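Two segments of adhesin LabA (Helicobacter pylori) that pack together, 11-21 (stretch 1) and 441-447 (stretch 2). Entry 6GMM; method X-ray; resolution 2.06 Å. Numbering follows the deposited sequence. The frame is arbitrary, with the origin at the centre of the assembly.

Stretch 1 11-21: RLNNLLTNYSV
Stretch 2, residues 441-447: IHSQVQS

Two helical segments, 11-21 and 441-447, each part of a longer helix, pack with their N-to-C directions 140° apart, a splayed antiparallel pair with a signed crossing angle of -140°. The axes approach to 9.2 Å. Asn13 CA lies 5.7 Å from Gln446 CA and Leu16 CA 6.9 Å from His442 CA, which sets the register. Backbone i to i+4 hydrogen bonds run through both segments, among them Leu16 N to Leu12 O at 2.9 Å and Gln446 N to His442 O at 2.9 Å. No hydrogen bond crosses the interface; shape and apolar contact hold its 340 Å² of buried surface.

The apolar contact centres on Val445, chi1 161°, whose CA-to-CB bond points toward the first helix. Val445 CG1 lies 3.7 Å from Leu16 CD1 (Leu16 m, t) and 4.1 Å from Leu12 CD2 (Leu12 t, p). The compact valine fits here: Leu12 and Leu16, one turn apart, both bring a methyl to the same Val445 CG1.

His442 is the knob. Its CA-to-CB bond points sideways, but chi1 t (-170°) and chi2 -175° carry the ring into a hole formed by Asn13, Leu16, Thr17 and Ser20. His442 NE2 comes 3.4 Å from Leu16 CB, and His442 CE1 4.2 Å from Ser20 CB. Ser20, chi1 t, has its CA-to-CB bond toward the second helix and borders the hole. Thr17 OG1 and Asn13 OD1 lie at the ring edge, each 3.8 Å from His442 NE2.

One polar side chain is bonded within its own helix: Thr17, chi1 m, turns OG1 back, and Thr17 OG1 donates to Asn13 O at 3.2 Å. The CA-to-CB bond of Asn13 points toward the partner; chi1 is t and chi2 44°. Asn13 OD1 packs 3.4 Å from Gln446 CG, with Gln446 at chi1 -143°, chi2 154° and chi3 34°. The contact buries Asn13 OD1 and His442 NE2 without any modelled partner.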

# COMPACT_ATOMS: atom_id res chain seq x y z
N ARG A 11 -21.50 25.62 -12.88
CA ARG A 11 -21.46 24.91 -14.16
C ARG A 11 -20.35 25.48 -15.03
O ARG A 11 -19.56 24.73 -15.60
CB ARG A 11 -22.80 25.08 -14.88
CG ARG A 11 -23.27 23.87 -15.68
CD ARG A 11 -24.73 23.55 -15.41
NE ARG A 11 -25.62 24.69 -15.68
CZ ARG A 11 -26.79 24.89 -15.06
NH1 ARG A 11 -27.22 24.04 -14.13
NH2 ARG A 11 -27.52 25.95 -15.36
N LEU A 12 -20.29 26.83 -15.15
CA LEU A 12 -19.28 27.52 -15.93
C LEU A 12 -17.91 27.33 -15.31
O LEU A 12 -16.97 26.97 -16.03
CB LEU A 12 -19.62 29.01 -16.10
CG LEU A 12 -18.61 29.89 -16.85
CD1 LEU A 12 -18.51 29.53 -18.33
CD2 LEU A 12 -18.97 31.36 -16.70
N ASN A 13 -17.81 27.48 -13.97
CA ASN A 13 -16.56 27.32 -13.22
C ASN A 13 -15.92 25.96 -13.44
O ASN A 13 -14.72 25.89 -13.67
CB ASN A 13 -16.72 27.63 -11.73
CG ASN A 13 -15.42 27.58 -10.96
OD1 ASN A 13 -14.37 28.09 -11.40
ND2 ASN A 13 -15.45 26.94 -9.81
N ASN A 14 -16.73 24.89 -13.42
CA ASN A 14 -16.18 23.55 -13.63
C ASN A 14 -15.71 23.34 -15.07
O ASN A 14 -14.70 22.67 -15.28
CB ASN A 14 -17.13 22.45 -13.13
CG ASN A 14 -17.36 22.48 -11.64
OD1 ASN A 14 -16.43 22.65 -10.81
ND2 ASN A 14 -18.61 22.28 -11.25
N LEU A 15 -16.37 23.99 -16.04
CA LEU A 15 -15.96 23.96 -17.44
C LEU A 15 -14.61 24.69 -17.59
O LEU A 15 -13.76 24.27 -18.37
CB LEU A 15 -17.02 24.63 -18.34
CG LEU A 15 -18.30 23.84 -18.66
CD1 LEU A 15 -19.39 24.78 -19.20
CD2 LEU A 15 -18.04 22.76 -19.70
N LEU A 16 -14.43 25.79 -16.84
CA LEU A 16 -13.21 26.59 -16.87
C LEU A 16 -12.02 25.80 -16.32
O LEU A 16 -10.97 25.78 -16.95
CB LEU A 16 -13.39 27.91 -16.11
CG LEU A 16 -14.24 28.98 -16.82
CD1 LEU A 16 -14.43 30.20 -15.94
CD2 LEU A 16 -13.63 29.37 -18.16
N THR A 17 -12.24 25.10 -15.20
CA THR A 17 -11.27 24.21 -14.53
C THR A 17 -10.87 23.10 -15.50
O THR A 17 -9.67 22.92 -15.77
CB THR A 17 -11.90 23.73 -13.23
OG1 THR A 17 -11.99 24.86 -12.37
CG2 THR A 17 -11.09 22.59 -12.54
N ASN A 18 -11.86 22.43 -16.09
CA ASN A 18 -11.62 21.34 -17.05
C ASN A 18 -10.87 21.84 -18.28
O ASN A 18 -9.94 21.18 -18.74
CB ASN A 18 -12.93 20.64 -17.44
CG ASN A 18 -13.49 19.72 -16.37
OD1 ASN A 18 -12.88 19.48 -15.33
ND2 ASN A 18 -14.68 19.20 -16.60
N TYR A 19 -11.23 23.04 -18.77
CA TYR A 19 -10.61 23.67 -19.93
C TYR A 19 -9.14 23.99 -19.61
O TYR A 19 -8.25 23.59 -20.36
CB TYR A 19 -11.38 24.97 -20.26
CG TYR A 19 -10.84 25.81 -21.40
CD1 TYR A 19 -9.98 26.88 -21.15
CD2 TYR A 19 -11.26 25.61 -22.71
CE1 TYR A 19 -9.48 27.67 -22.19
CE2 TYR A 19 -10.78 26.40 -23.76
CZ TYR A 19 -9.89 27.44 -23.49
OH TYR A 19 -9.44 28.26 -24.50
N SER A 20 -8.91 24.72 -18.51
CA SER A 20 -7.59 25.18 -18.05
C SER A 20 -6.57 24.05 -17.94
O SER A 20 -5.44 24.21 -18.42
CB SER A 20 -7.72 25.90 -16.72
OG SER A 20 -6.44 26.30 -16.25
N VAL A 21 -6.99 22.92 -17.30
CA VAL A 21 -6.22 21.72 -17.05
C VAL A 21 -5.91 20.98 -18.36
O VAL A 21 -4.75 20.60 -18.59
CB VAL A 21 -6.96 20.83 -16.00
CG1 VAL A 21 -6.54 19.36 -16.06
CG2 VAL A 21 -6.81 21.40 -14.59
N ILE A 441 -10.32 36.62 -15.14
CA ILE A 441 -11.76 36.43 -15.32
C ILE A 441 -12.15 35.08 -14.69
O ILE A 441 -13.20 35.00 -14.04
CB ILE A 441 -12.26 36.65 -16.79
CG1 ILE A 441 -11.71 37.99 -17.38
CG2 ILE A 441 -13.80 36.62 -16.85
CD1 ILE A 441 -11.71 38.08 -18.92
N HIS A 442 -11.25 34.05 -14.78
CA HIS A 442 -11.45 32.72 -14.19
C HIS A 442 -11.59 32.82 -12.67
O HIS A 442 -12.60 32.38 -12.14
CB HIS A 442 -10.30 31.77 -14.57
CG HIS A 442 -10.51 30.32 -14.22
ND1 HIS A 442 -9.51 29.39 -14.42
CD2 HIS A 442 -11.60 29.70 -13.70
CE1 HIS A 442 -10.02 28.23 -14.03
NE2 HIS A 442 -11.26 28.37 -13.56
N SER A 443 -10.62 33.48 -11.99
CA SER A 443 -10.62 33.76 -10.55
C SER A 443 -11.92 34.44 -10.15
O SER A 443 -12.56 34.02 -9.19
CB SER A 443 -9.45 34.66 -10.18
OG SER A 443 -8.23 33.92 -10.17
N GLN A 444 -12.33 35.46 -10.91
CA GLN A 444 -13.57 36.20 -10.71
C GLN A 444 -14.78 35.28 -10.74
O GLN A 444 -15.59 35.37 -9.83
CB GLN A 444 -13.71 37.30 -11.75
CG GLN A 444 -13.10 38.61 -11.30
CD GLN A 444 -13.37 39.73 -12.28
OE1 GLN A 444 -13.20 39.58 -13.49
NE2 GLN A 444 -13.73 40.89 -11.75
N VAL A 445 -14.86 34.35 -11.72
CA VAL A 445 -15.96 33.40 -11.85
C VAL A 445 -15.95 32.43 -10.67
O VAL A 445 -16.98 32.26 -10.01
CB VAL A 445 -15.95 32.72 -13.25
CG1 VAL A 445 -16.76 31.42 -13.28
CG2 VAL A 445 -16.45 33.69 -14.30
N GLN A 446 -14.77 31.85 -10.36
CA GLN A 446 -14.48 30.91 -9.28
C GLN A 446 -14.96 31.52 -7.95
O GLN A 446 -15.66 30.86 -7.18
CB GLN A 446 -12.96 30.70 -9.23
CG GLN A 446 -12.48 29.29 -8.89
CD GLN A 446 -11.09 29.04 -9.47
OE1 GLN A 446 -10.23 29.94 -9.56
NE2 GLN A 446 -10.85 27.80 -9.90
N SER A 447 -14.62 32.79 -7.72
CA SER A 447 -15.01 33.52 -6.54
C SER A 447 -16.49 33.94 -6.57
O SER A 447 -17.13 33.91 -5.53
CB SER A 447 -14.11 34.72 -6.32
OG SER A 447 -14.48 35.35 -5.11